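Local coordinates for transcriptional regulator (Actinomyces oris, PDB 5V8C), which is probably a phosphotransferase of the LytR-Cps2A-Psr family that mediates glycosylation of a cell wall-anchored surface protein, at residues A[20-25]-A[105-110]; A[64-69]-A[251-256]; A[68-73]-A[84-89]; A[255-260]-A[276-281]. One frame throughout, in Å; residues are numbered along the deposited sequence.

Interaction 1: A[20-25]-A[105-110]; sequences GETWLI and LGIPTT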
loop_
_atom_site.group_PDB
_atom_site.type_symbol
_atom_site.label_atom_id
_atom_site.label_comp_id
_atom_site.label_asym_id
_atom_site.label_seq_id
_atom_site.Cartn_x
_atom_site.Cartn_y
_atom_site.Cartn_z
ATOM N N GLY A 20 -6.094 -16.154 6.613
ATOM C CA GLY A 20 -4.847 -16.710 7.116
ATOM C C GLY A 20 -3.858 -15.622 7.462
ATOM O O GLY A 20 -4.133 -14.773 8.318
ATOM N N GLU A 21 -2.701 -15.633 6.789
ATOM C CA GLU A 21 -1.681 -14.615 7.010
ATOM C C GLU A 21 -2.024 -13.353 6.207
ATOM O O GLU A 21 -2.156 -13.411 4.979
ATOM C CB GLU A 21 -0.291 -15.151 6.650
ATOM C CG GLU A 21 0.842 -14.243 7.088
ATOM C CD GLU A 21 2.216 -14.879 7.020
ATOM O OE1 GLU A 21 2.551 -15.668 7.933
ATOM O OE2 GLU A 21 2.964 -14.577 6.063
ATOM N N THR A 22 -2.251 -12.238 6.906
ATOM C CA THR A 22 -2.546 -10.982 6.223
ATOM C C THR A 22 -1.674 -9.848 6.806
ATOM O O THR A 22 -1.772 -9.493 7.987
ATOM C CB THR A 22 -4.060 -10.687 6.116
ATOM O OG1 THR A 22 -4.290 -9.278 6.028
ATOM C CG2 THR A 22 -4.880 -11.307 7.226
ATOM N N TRP A 23 -0.742 -9.374 5.969
ATOM C CA TRP A 23 0.201 -8.301 6.259
ATOM C C TRP A 23 -0.440 -6.973 5.906
ATOM O O TRP A 23 -1.091 -6.852 4.865
ATOM C CB TRP A 23 1.482 -8.481 5.418
ATOM C CG TRP A 23 2.316 -9.661 5.816
ATOM C CD1 TRP A 23 2.026 -10.979 5.619
ATOM C CD2 TRP A 23 3.593 -9.624 6.468
ATOM N NE1 TRP A 23 3.035 -11.767 6.123
ATOM C CE2 TRP A 23 4.006 -10.962 6.660
ATOM C CE3 TRP A 23 4.438 -8.586 6.904
ATOM C CZ2 TRP A 23 5.223 -11.290 7.270
ATOM C CZ3 TRP A 23 5.606 -8.915 7.578
ATOM C CH2 TRP A 23 5.985 -10.253 7.758
ATOM N N LEU A 24 -0.286 -5.984 6.781
ATOM C CA LEU A 24 -0.799 -4.660 6.511
ATOM C C LEU A 24 0.413 -3.781 6.260
ATOM O O LEU A 24 1.305 -3.691 7.115
ATOM C CB LEU A 24 -1.649 -4.139 7.682
ATOM C CG LEU A 24 -2.208 -2.710 7.559
ATOM C CD1 LEU A 24 -3.045 -2.529 6.284
ATOM C CD2 LEU A 24 -3.021 -2.339 8.787
ATOM N N ILE A 25 0.507 -3.240 5.039
ATOM C CA ILE A 25 1.613 -2.361 4.664
ATOM C C ILE A 25 1.092 -0.946 4.626
ATOM O O ILE A 25 0.158 -0.661 3.882
ATOM C CB ILE A 25 2.322 -2.765 3.342
ATOM C CG1 ILE A 25 2.780 -4.252 3.381
ATOM C CG2 ILE A 25 3.488 -1.811 3.052
ATOM C CD1 ILE A 25 3.826 -4.660 2.328
ATOM N N LEU A 105 -13.969 -3.466 7.642
ATOM C CA LEU A 105 -13.876 -4.294 6.444
ATOM C C LEU A 105 -13.773 -5.772 6.752
ATOM O O LEU A 105 -13.968 -6.595 5.858
ATOM C CB LEU A 105 -12.713 -3.842 5.545
ATOM C CG LEU A 105 -12.874 -2.481 4.872
ATOM C CD1 LEU A 105 -11.630 -2.111 4.098
ATOM C CD2 LEU A 105 -14.118 -2.434 3.977
ATOM N N GLY A 106 -13.488 -6.091 8.013
ATOM C CA GLY A 106 -13.328 -7.456 8.489
ATOM C C GLY A 106 -11.976 -8.042 8.160
ATOM O O GLY A 106 -11.856 -9.260 8.011
ATOM N N ILE A 107 -10.943 -7.189 8.029
ATOM C CA ILE A 107 -9.623 -7.707 7.721
ATOM C C ILE A 107 -8.806 -7.867 9.027
ATOM O O ILE A 107 -8.400 -6.875 9.643
ATOM C CB ILE A 107 -8.866 -6.984 6.542
ATOM C CG1 ILE A 107 -7.767 -6.014 7.015
ATOM C CG2 ILE A 107 -9.801 -6.306 5.539
ATOM C CD1 ILE A 107 -6.388 -6.642 6.979
ATOM N N PRO A 108 -8.590 -9.126 9.479
ATOM C CA PRO A 108 -7.790 -9.345 10.692
ATOM C C PRO A 108 -6.292 -9.371 10.368
ATOM O O PRO A 108 -5.784 -10.334 9.787
ATOM C CB PRO A 108 -8.313 -10.695 11.231
ATOM C CG PRO A 108 -9.194 -11.271 10.127
ATOM C CD PRO A 108 -9.016 -10.414 8.903
ATOM N N THR A 109 -5.594 -8.293 10.733
ATOM C CA THR A 109 -4.166 -8.127 10.495
ATOM C C THR A 109 -3.327 -9.102 11.345
ATOM O O THR A 109 -3.442 -9.137 12.566
ATOM C CB THR A 109 -3.791 -6.654 10.676
ATOM O OG1 THR A 109 -4.494 -5.899 9.695
ATOM C CG2 THR A 109 -2.303 -6.396 10.532
ATOM N N THR A 110 -2.481 -9.882 10.671
ATOM C CA THR A 110 -1.591 -10.873 11.272
ATOM C C THR A 110 -0.199 -10.257 11.522
ATOM O O THR A 110 0.410 -10.516 12.563
ATOM C CB THR A 110 -1.597 -12.134 10.383
ATOM O OG1 THR A 110 -2.868 -12.769 10.520
ATOM C CG2 THR A 110 -0.502 -13.129 10.737
#
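Thr22 and Thr110 meet where the start of one strand passes the loop leading into another. The backbone N of Thr110 donates to Thr22 O at 2.8 Å. The side chain of Thr110 points at the residues 20-25. Its OG1 lies anti to the carbonyl carbon, beside its own backbone N (chi1 -71°). From there Thr110 OG1 donates to Gly20 O at 3.2 Å. The same residue thus grips two carbonyls, one with its amide and one with its hydroxyl. Its methyl meets Glu21, CG2 to Glu21 CG at 4.0 Å, the two side chains crossing at about a right angle. Trp23 NE1 gives a nearly straight hydrogen bond to Glu21 OE2, in the indole plane but from above the carboxylate plane. Leu24 points toward the loop and is crossed obliquely by Thr109. Leu24 CB lies 3.7 Å from Thr109 CG2, and Leu24 CD2 lies near Thr109 OG1. On the loop side Ile107 reaches back with CD1, which comes to 3.5 Å from Thr22 OG1. Leu24 also packs on Val98 and Leu101 of helix 94-105, and it pairs through its backbone with His111 and Val113 of strand 111-115. The contact lies just ahead of the parallel pairing of strands 23-28 and 111-115, with polar backbone groups bonded at one end and the methyl of Thr109 meeting Leu24 at the other.

Interaction 2: A[64-69]-A[251-256]; sequences GVTIIN and ATTIID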
loop_
_atom_site.group_PDB
_atom_site.type_symbol
_atom_site.label_atom_id
_atom_site.label_comp_id
_atom_site.label_asym_id
_atom_site.label_seq_id
_atom_site.Cartn_x
_atom_site.Cartn_y
_atom_site.Cartn_z
ATOM N N GLY A 64 -0.962 -18.476 -4.563
ATOM C CA GLY A 64 0.098 -17.531 -4.894
ATOM C C GLY A 64 0.179 -16.385 -3.908
ATOM O O GLY A 64 0.234 -16.612 -2.699
ATOM N N VAL A 65 0.216 -15.149 -4.409
ATOM C CA VAL A 65 0.272 -13.934 -3.587
ATOM C C VAL A 65 -0.631 -12.878 -4.220
ATOM O O VAL A 65 -0.510 -12.608 -5.413
ATOM C CB VAL A 65 1.724 -13.400 -3.360
ATOM C CG1 VAL A 65 1.725 -11.971 -2.804
ATOM C CG2 VAL A 65 2.528 -14.328 -2.449
ATOM N N THR A 66 -1.540 -12.301 -3.421
ATOM C CA THR A 66 -2.451 -11.250 -3.851
ATOM C C THR A 66 -2.239 -10.011 -2.996
ATOM O O THR A 66 -2.100 -10.105 -1.776
ATOM C CB THR A 66 -3.911 -11.754 -3.857
ATOM O OG1 THR A 66 -4.058 -12.713 -4.901
ATOM C CG2 THR A 66 -4.929 -10.641 -4.084
ATOM N N ILE A 67 -2.178 -8.857 -3.646
ATOM C CA ILE A 67 -2.040 -7.573 -2.977
ATOM C C ILE A 67 -3.292 -6.762 -3.291
ATOM O O ILE A 67 -3.641 -6.589 -4.459
ATOM C CB ILE A 67 -0.727 -6.861 -3.392
ATOM C CG1 ILE A 67 0.495 -7.622 -2.846
ATOM C CG2 ILE A 67 -0.714 -5.390 -2.954
ATOM C CD1 ILE A 67 1.778 -7.332 -3.566
ATOM N N ILE A 68 -4.012 -6.357 -2.242
ATOM C CA ILE A 68 -5.233 -5.563 -2.354
ATOM C C ILE A 68 -4.929 -4.156 -1.892
ATOM O O ILE A 68 -4.571 -3.943 -0.731
ATOM C CB ILE A 68 -6.466 -6.206 -1.649
ATOM C CG1 ILE A 68 -6.832 -7.540 -2.338
ATOM C CG2 ILE A 68 -7.668 -5.251 -1.670
ATOM C CD1 ILE A 68 -7.412 -8.564 -1.475
ATOM N N ASN A 69 -4.958 -3.214 -2.841
ATOM C CA ASN A 69 -4.651 -1.818 -2.568
ATOM C C ASN A 69 -5.935 -1.142 -2.100
ATOM O O ASN A 69 -6.937 -1.152 -2.818
ATOM C CB ASN A 69 -4.040 -1.157 -3.821
ATOM C CG ASN A 69 -3.650 0.301 -3.682
ATOM O OD1 ASN A 69 -3.213 0.770 -2.624
ATOM N ND2 ASN A 69 -3.743 1.040 -4.779
ATOM N N ALA A 251 1.747 -16.319 -10.231
ATOM C CA ALA A 251 0.648 -16.236 -9.280
ATOM C C ALA A 251 0.807 -15.032 -8.341
ATOM O O ALA A 251 0.577 -15.142 -7.140
ATOM C CB ALA A 251 0.561 -17.531 -8.495
ATOM N N THR A 252 1.217 -13.886 -8.900
ATOM C CA THR A 252 1.388 -12.629 -8.165
ATOM C C THR A 252 0.435 -11.598 -8.763
ATOM O O THR A 252 0.502 -11.334 -9.960
ATOM C CB THR A 252 2.866 -12.228 -8.161
ATOM O OG1 THR A 252 3.509 -12.930 -7.096
ATOM C CG2 THR A 252 3.073 -10.739 -7.999
ATOM N N THR A 253 -0.519 -11.101 -7.967
ATOM C CA THR A 253 -1.553 -10.218 -8.496
ATOM C C THR A 253 -1.788 -9.017 -7.620
ATOM O O THR A 253 -1.765 -9.139 -6.398
ATOM C CB THR A 253 -2.877 -10.995 -8.740
ATOM O OG1 THR A 253 -3.473 -11.332 -7.491
ATOM C CG2 THR A 253 -2.692 -12.258 -9.591
ATOM N N ILE A 254 -2.039 -7.854 -8.248
ATOM C CA ILE A 254 -2.335 -6.598 -7.558
ATOM C C ILE A 254 -3.689 -6.094 -8.015
ATOM O O ILE A 254 -3.896 -5.854 -9.206
ATOM C CB ILE A 254 -1.228 -5.521 -7.727
ATOM C CG1 ILE A 254 0.078 -5.974 -7.071
ATOM C CG2 ILE A 254 -1.691 -4.175 -7.148
ATOM C CD1 ILE A 254 1.315 -5.536 -7.785
ATOM N N ILE A 255 -4.598 -5.917 -7.060
ATOM C CA ILE A 255 -5.947 -5.454 -7.344
ATOM C C ILE A 255 -6.329 -4.288 -6.441
ATOM O O ILE A 255 -5.962 -4.246 -5.265
ATOM C CB ILE A 255 -7.009 -6.605 -7.361
ATOM C CG1 ILE A 255 -8.407 -6.114 -6.924
ATOM C CG2 ILE A 255 -6.567 -7.842 -6.556
ATOM C CD1 ILE A 255 -9.634 -6.858 -7.571
ATOM N N ASP A 256 -6.999 -3.300 -7.048
ATOM C CA ASP A 256 -7.581 -2.149 -6.381
ATOM C C ASP A 256 -8.980 -2.520 -5.934
ATOM O O ASP A 256 -9.717 -3.168 -6.683
ATOM C CB ASP A 256 -7.623 -0.955 -7.328
ATOM C CG ASP A 256 -6.270 -0.290 -7.451
ATOM O OD1 ASP A 256 -5.473 -0.727 -8.312
ATOM O OD2 ASP A 256 -5.965 0.600 -6.618
#
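Ile67 and Ile254 lie side by side on neighbouring parallel strands and point the same way, with Ile67 CB 3.9 Å from Ile254 CG1. Ile67 is buried, covered by Leu201 of helix 182-208 and Val58 of strand 52-60. Five backbone hydrogen bonds join the segments 64-69 and 251-256, beginning with Val65 N to Ala251 O at 2.8 Å. The register is one to one from Val65 with Thr252 to Asn69 with Asp256, and the two strand axes run 4.7 Å apart. Several CA-H...O contacts fill in between these bonds.

The face that carries Thr66, Ile68, Thr253 and Ile255 is looser. Thr253 is exposed there, and the hydroxyls of Thr253 and Thr66 lie 3.0 Å apart, OG1 to OG1. Ile68 and Ile255 meet less closely, CG1 to CG2 at 4.2 Å. Beyond them Tyr281 lies against Thr66 and Ile68.

At the C-terminal ends Asn69 reaches across with its amide. Its CG is anti to the backbone N (chi1 -179°). Asn69 ND2 donates to Asp256 OD2 at 2.9 Å, on the syn side but well out of the carboxylate plane, in a bent bond. The two flat groups are turned 70° apart. ND2 also bonds to Thr193 OG1 of helix 182-208. A leucine here would probably leave Asp256 OD2 and Thr193 OG1 without this shared amide partner. Across this pair, the regular backbone bonds are supplemented by one polar side-chain link at the C-terminal end.

Interaction 3: A[68-73]-A[84-89]; sequences INLPRD and DRLATT. With PO4 (phosphate ion), chain C.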
loop_
_atom_site.group_PDB
_atom_site.type_symbol
_atom_site.label_atom_id
_atom_site.label_comp_id
_atom_site.label_asym_id
_atom_site.label_seq_id
_atom_site.Cartn_x
_atom_site.Cartn_y
_atom_site.Cartn_z
ATOM N N ILE A 68 -4.012 -6.357 -2.242
ATOM C CA ILE A 68 -5.233 -5.563 -2.354
ATOM C C ILE A 68 -4.929 -4.156 -1.892
ATOM O O ILE A 68 -4.571 -3.943 -0.731
ATOM C CB ILE A 68 -6.466 -6.206 -1.649
ATOM C CG1 ILE A 68 -6.832 -7.540 -2.338
ATOM C CG2 ILE A 68 -7.668 -5.251 -1.670
ATOM C CD1 ILE A 68 -7.412 -8.564 -1.475
ATOM N N ASN A 69 -4.958 -3.214 -2.841
ATOM C CA ASN A 69 -4.651 -1.818 -2.568
ATOM C C ASN A 69 -5.935 -1.142 -2.100
ATOM O O ASN A 69 -6.937 -1.152 -2.818
ATOM C CB ASN A 69 -4.040 -1.157 -3.821
ATOM C CG ASN A 69 -3.650 0.301 -3.682
ATOM O OD1 ASN A 69 -3.213 0.770 -2.624
ATOM N ND2 ASN A 69 -3.743 1.040 -4.779
ATOM N N LEU A 70 -5.949 -0.696 -0.840
ATOM C CA LEU A 70 -7.125 -0.063 -0.243
ATOM C C LEU A 70 -7.050 1.451 -0.412
ATOM O O LEU A 70 -6.107 2.066 0.092
ATOM C CB LEU A 70 -7.252 -0.435 1.239
ATOM C CG LEU A 70 -7.436 -1.920 1.568
ATOM C CD1 LEU A 70 -7.308 -2.164 3.064
ATOM C CD2 LEU A 70 -8.769 -2.448 1.061
ATOM N N PRO A 71 -8.008 2.068 -1.147
ATOM C CA PRO A 71 -7.956 3.529 -1.353
ATOM C C PRO A 71 -8.034 4.323 -0.044
ATOM O O PRO A 71 -8.877 4.031 0.799
ATOM C CB PRO A 71 -9.147 3.798 -2.277
ATOM C CG PRO A 71 -10.062 2.659 -2.073
ATOM C CD PRO A 71 -9.186 1.477 -1.811
ATOM N N ARG A 72 -7.108 5.285 0.143
ATOM C CA ARG A 72 -6.969 6.100 1.359
ATOM C C ARG A 72 -8.213 6.938 1.710
ATOM O O ARG A 72 -8.487 7.176 2.887
ATOM C CB ARG A 72 -5.712 6.992 1.269
ATOM C CG ARG A 72 -5.768 8.058 0.159
ATOM C CD ARG A 72 -4.549 8.974 0.095
ATOM N NE ARG A 72 -4.331 9.732 1.332
ATOM C CZ ARG A 72 -4.987 10.841 1.664
ATOM N NH1 ARG A 72 -5.941 11.319 0.874
ATOM N NH2 ARG A 72 -4.701 11.474 2.794
ATOM N N ASP A 73 -8.948 7.390 0.682
ATOM C CA ASP A 73 -10.141 8.228 0.825
ATOM C C ASP A 73 -11.377 7.414 1.197
ATOM O O ASP A 73 -12.389 7.993 1.571
ATOM C CB ASP A 73 -10.378 9.073 -0.443
ATOM C CG ASP A 73 -10.265 8.310 -1.759
ATOM O OD1 ASP A 73 -9.153 7.817 -2.069
ATOM O OD2 ASP A 73 -11.271 8.267 -2.511
ATOM N N ASP A 84 -14.659 6.939 9.816
ATOM C CA ASP A 84 -13.410 7.634 9.511
ATOM C C ASP A 84 -12.926 7.207 8.140
ATOM O O ASP A 84 -13.198 6.083 7.711
ATOM C CB ASP A 84 -12.302 7.291 10.531
ATOM C CG ASP A 84 -12.528 7.644 11.999
ATOM O OD1 ASP A 84 -13.486 8.406 12.298
ATOM O OD2 ASP A 84 -11.719 7.192 12.850
ATOM N N ARG A 85 -12.142 8.070 7.473
ATOM C CA ARG A 85 -11.509 7.696 6.218
ATOM C C ARG A 85 -10.244 6.919 6.566
ATOM O O ARG A 85 -9.603 7.211 7.582
ATOM C CB ARG A 85 -11.153 8.925 5.375
ATOM C CG ARG A 85 -12.346 9.601 4.720
ATOM C CD ARG A 85 -11.905 10.724 3.790
ATOM N NE ARG A 85 -10.948 11.614 4.446
ATOM C CZ ARG A 85 -9.869 12.111 3.859
ATOM N NH1 ARG A 85 -9.617 11.847 2.583
ATOM N NH2 ARG A 85 -9.041 12.897 4.536
ATOM N N LEU A 86 -9.889 5.931 5.726
ATOM C CA LEU A 86 -8.714 5.082 5.905
ATOM C C LEU A 86 -7.437 5.879 6.235
ATOM O O LEU A 86 -6.692 5.503 7.136
ATOM C CB LEU A 86 -8.503 4.220 4.651
ATOM C CG LEU A 86 -8.787 2.731 4.779
ATOM C CD1 LEU A 86 -10.256 2.475 4.997
ATOM C CD2 LEU A 86 -8.359 2.005 3.534
ATOM N N ALA A 87 -7.213 6.995 5.538
ATOM C CA ALA A 87 -6.036 7.839 5.746
ATOM C C ALA A 87 -6.020 8.488 7.137
ATOM O O ALA A 87 -4.957 8.676 7.728
ATOM C CB ALA A 87 -5.980 8.913 4.667
ATOM N N THR A 88 -7.205 8.812 7.647
ATOM C CA THR A 88 -7.408 9.503 8.908
ATOM C C THR A 88 -7.271 8.553 10.107
ATOM O O THR A 88 -6.832 8.994 11.168
ATOM C CB THR A 88 -8.725 10.286 8.826
ATOM O OG1 THR A 88 -8.392 11.619 8.470
ATOM C CG2 THR A 88 -9.541 10.267 10.114
ATOM N N THR A 89 -7.573 7.254 9.931
ATOM C CA THR A 89 -7.434 6.259 11.006
ATOM C C THR A 89 -5.998 6.155 11.569
ATOM O O THR A 89 -5.828 5.707 12.702
ATOM C CB THR A 89 -7.958 4.884 10.566
ATOM O OG1 THR A 89 -7.099 4.371 9.551
ATOM C CG2 THR A 89 -9.404 4.923 10.082
HETATM P P PO4 C . -6.175 15.566 2.109
HETATM O O1 PO4 C . -6.606 16.869 2.932
HETATM O O2 PO4 C . -7.365 14.498 2.171
HETATM O O3 PO4 C . -4.863 14.930 2.769
HETATM O O4 PO4 C . -5.883 15.949 0.633
#
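Arg72 lies against Ala87 and runs alongside Arg85 toward a shared phosphate ion. Arg72 CB is 3.9 Å from Ala87 CB. CG sits between the backbone N and the carbonyl carbon (chi1 65°), and the chain bends at chi3. NE passes Ala87 CB at 3.8 Å, and this methyl covers one face of the guanidinium. At the tip NH2 lies 3.4 Å from Ala87 CB and gives a weak hydrogen bond to phosphate O3 at 3.5 Å. NH1 comes to 4.1 Å from Arg85 NH1. Phosphate O2 sits at the edge of the Arg72 group, in its plane, and takes a weak bond from Arg85 NH2. The guanidinium planes stand 77° apart. The anion, probably from the crystallisation liquor, would probably ease the repulsion between these like charges. With Arg51 close to Arg85, the arrangement is consistent with the arginine-lined site that binds the pyrophosphate of the lipid-linked substrate in LytR-Cps2A-Psr enzymes. An alanine for Arg72 takes the guanidinium off the methyl of Ala87 and would probably leave the phosphate held less well. Ala87 N donates to Arg72 O at 2.9 Å. Leu86 CD2 packs on Leu70 CB at 3.5 Å. The contact joins the end of strand 65-70 to the turn after strand 83-85. Leu70 and Arg72 lean on Ile55 of strand 52-60, Leu86 on Ile76 of strand 75-77, and Asp73 on Ala186 of helix 182-208.

Interaction 4: A[255-260]-A[276-281]; sequences IDLPTG and DLLARY
The contact packs helix 272-280 against the end of the edge strand 252-256 and the turn that follows it, an inverse gamma turn centred on Pro258. It is wholly apolar across the two segments. Leu277 is the hub and points at the strand end. Its CG is anti to the backbone N (chi1 -169°), and the two branches then part to different partners. Leu277 CD2 meets Ile255 CD1 at 3.8 Å, and here the two side chains reach toward each other tip to tip. Leu277 CD1 meets Leu257 CD2, also at 3.8 Å, where the chains cross at a slant. Between these, Pro258 CD lies 4.0 Å from Leu277 CG, and the ring carbon touches CD1 at the same distance. Leu277 therefore meets three residues of the strand end and turn.

Leu278, the next residue of the helix, adds to the contact. Leu257 CD2 lies 4.0 Å from Leu278 CG, with the side chains about at a right angle. Leu257 CD2 thus touches both helix leucines. Leu257 is buried, and it also packs on Leu70 of strand 65-70 and on Pro71. Leu278 is buried as well and touches Tyr283.

The polar part of the turn is served by other residues. Pro258 O accepts hydrogen bonds from Ser274 OG and Asn271 ND2, near the start of the helix. No hydrogen bond crosses the two segments, so the contact between them rests on branched apolar side chains and the proline ring, while Pro258 O is satisfied by Ser274 and Asn271.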
loop_
_atom_site.group_PDB
_atom_site.type_symbol
_atom_site.label_atom_id
_atom_site.label_comp_id
_atom_site.label_asym_id
_atom_site.label_seq_id
_atom_site.Cartn_x
_atom_site.Cartn_y
_atom_site.Cartn_z
ATOM N N ILE A 255 -4.598 -5.917 -7.060
ATOM C CA ILE A 255 -5.947 -5.454 -7.344
ATOM C C ILE A 255 -6.329 -4.288 -6.441
ATOM O O ILE A 255 -5.962 -4.246 -5.265
ATOM C CB ILE A 255 -7.009 -6.605 -7.361
ATOM C CG1 ILE A 255 -8.407 -6.114 -6.924
ATOM C CG2 ILE A 255 -6.567 -7.842 -6.556
ATOM C CD1 ILE A 255 -9.634 -6.858 -7.571
ATOM N N ASP A 256 -6.999 -3.300 -7.048
ATOM C CA ASP A 256 -7.581 -2.149 -6.381
ATOM C C ASP A 256 -8.980 -2.520 -5.934
ATOM O O ASP A 256 -9.717 -3.168 -6.683
ATOM C CB ASP A 256 -7.623 -0.955 -7.328
ATOM C CG ASP A 256 -6.270 -0.290 -7.451
ATOM O OD1 ASP A 256 -5.473 -0.727 -8.312
ATOM O OD2 ASP A 256 -5.965 0.600 -6.618
ATOM N N LEU A 257 -9.315 -2.179 -4.681
ATOM C CA LEU A 257 -10.626 -2.418 -4.083
ATOM C C LEU A 257 -11.695 -1.773 -4.989
ATOM O O LEU A 257 -11.611 -0.574 -5.271
ATOM C CB LEU A 257 -10.633 -1.769 -2.688
ATOM C CG LEU A 257 -11.351 -2.452 -1.514
ATOM C CD1 LEU A 257 -12.471 -1.595 -0.990
ATOM C CD2 LEU A 257 -11.767 -3.877 -1.811
ATOM N N PRO A 258 -12.631 -2.554 -5.557
ATOM C CA PRO A 258 -13.612 -1.953 -6.480
ATOM C C PRO A 258 -14.705 -1.111 -5.814
ATOM O O PRO A 258 -15.775 -1.623 -5.484
ATOM C CB PRO A 258 -14.175 -3.159 -7.241
ATOM C CG PRO A 258 -13.982 -4.308 -6.331
ATOM C CD PRO A 258 -12.854 -4.002 -5.388
ATOM N N THR A 259 -14.451 0.192 -5.641
ATOM C CA THR A 259 -15.446 1.105 -5.064
ATOM C C THR A 259 -16.316 1.693 -6.175
ATOM O O THR A 259 -15.897 1.717 -7.333
ATOM C CB THR A 259 -14.773 2.202 -4.225
ATOM O OG1 THR A 259 -14.013 3.066 -5.075
ATOM C CG2 THR A 259 -13.892 1.638 -3.118
ATOM N N GLY A 260 -17.502 2.174 -5.819
ATOM C CA GLY A 260 -18.427 2.788 -6.767
ATOM C C GLY A 260 -17.889 4.053 -7.414
ATOM O O GLY A 260 -16.840 4.558 -6.996
ATOM N N ASP A 276 -17.717 -8.400 -1.710
ATOM C CA ASP A 276 -17.565 -9.736 -2.309
ATOM C C ASP A 276 -16.096 -10.076 -2.523
ATOM O O ASP A 276 -15.654 -11.161 -2.145
ATOM C CB ASP A 276 -18.323 -9.839 -3.647
ATOM C CG ASP A 276 -19.813 -9.562 -3.567
ATOM O OD1 ASP A 276 -20.469 -10.094 -2.638
ATOM O OD2 ASP A 276 -20.336 -8.875 -4.474
ATOM N N LEU A 277 -15.344 -9.139 -3.131
ATOM C CA LEU A 277 -13.910 -9.247 -3.375
ATOM C C LEU A 277 -13.202 -9.532 -2.048
ATOM O O LEU A 277 -12.314 -10.371 -2.005
ATOM C CB LEU A 277 -13.411 -7.921 -3.994
ATOM C CG LEU A 277 -11.975 -7.825 -4.588
ATOM C CD1 LEU A 277 -11.030 -7.118 -3.648
ATOM C CD2 LEU A 277 -11.433 -9.167 -5.071
ATOM N N LEU A 278 -13.645 -8.884 -0.964
ATOM C CA LEU A 278 -13.089 -9.077 0.365
ATOM C C LEU A 278 -13.583 -10.373 0.983
ATOM O O LEU A 278 -12.842 -11.000 1.745
ATOM C CB LEU A 278 -13.408 -7.876 1.274
ATOM C CG LEU A 278 -12.561 -6.612 1.061
ATOM C CD1 LEU A 278 -13.210 -5.409 1.706
ATOM C CD2 LEU A 278 -11.169 -6.775 1.626
ATOM N N ALA A 279 -14.815 -10.798 0.637
ATOM C CA ALA A 279 -15.403 -12.051 1.131
ATOM C C ALA A 279 -14.726 -13.266 0.509
ATOM O O ALA A 279 -14.739 -14.336 1.112
ATOM C CB ALA A 279 -16.893 -12.093 0.844
ATOM N N ARG A 280 -14.169 -13.113 -0.706
ATOM C CA ARG A 280 -13.431 -14.175 -1.388
ATOM C C ARG A 280 -12.226 -14.610 -0.536
ATOM O O ARG A 280 -12.016 -15.809 -0.330
ATOM C CB ARG A 280 -12.949 -13.700 -2.772
ATOM C CG ARG A 280 -14.047 -13.683 -3.824
ATOM C CD ARG A 280 -13.524 -13.344 -5.210
ATOM N NE ARG A 280 -14.603 -13.348 -6.199
ATOM C CZ ARG A 280 -14.911 -14.387 -6.969
ATOM N NH1 ARG A 280 -14.202 -15.507 -6.901
ATOM N NH2 ARG A 280 -15.922 -14.307 -7.824
ATOM N N TYR A 281 -11.493 -13.620 0.019
ATOM C CA TYR A 281 -10.304 -13.819 0.850
ATOM C C TYR A 281 -10.624 -13.997 2.349
ATOM O O TYR A 281 -9.731 -13.911 3.188
ATOM C CB TYR A 281 -9.292 -12.680 0.600
ATOM C CG TYR A 281 -8.963 -12.495 -0.868
ATOM C CD1 TYR A 281 -8.114 -13.379 -1.531
ATOM C CD2 TYR A 281 -9.542 -11.472 -1.609
ATOM C CE1 TYR A 281 -7.857 -13.250 -2.896
ATOM C CE2 TYR A 281 -9.288 -11.329 -2.972
ATOM C CZ TYR A 281 -8.446 -12.223 -3.612
ATOM O OH TYR A 281 -8.192 -12.079 -4.954
#

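How the interactions relate
All four contacts reach the seven-stranded mixed sheet. Interactions 2 and 3 share strand 65-70, and interactions 2 and 4 share strand 252-256, its neighbour at one edge. Interaction 1 lies on strand 23-28, further into the sheet. The centres are 11 to 17 Å apart, closest for interactions 2 and 4. Along the chain interaction 3 is nested inside the loop closed by interaction 1, and interaction 4 follows both. Interaction 2 crosses interaction 1 and brings a late strand beside an early one. Leu105 touches both Leu70 and Leu278, which ties interaction 1 to interactions 3 and 4. Chain parts distant in sequence are thus packed round one sheet.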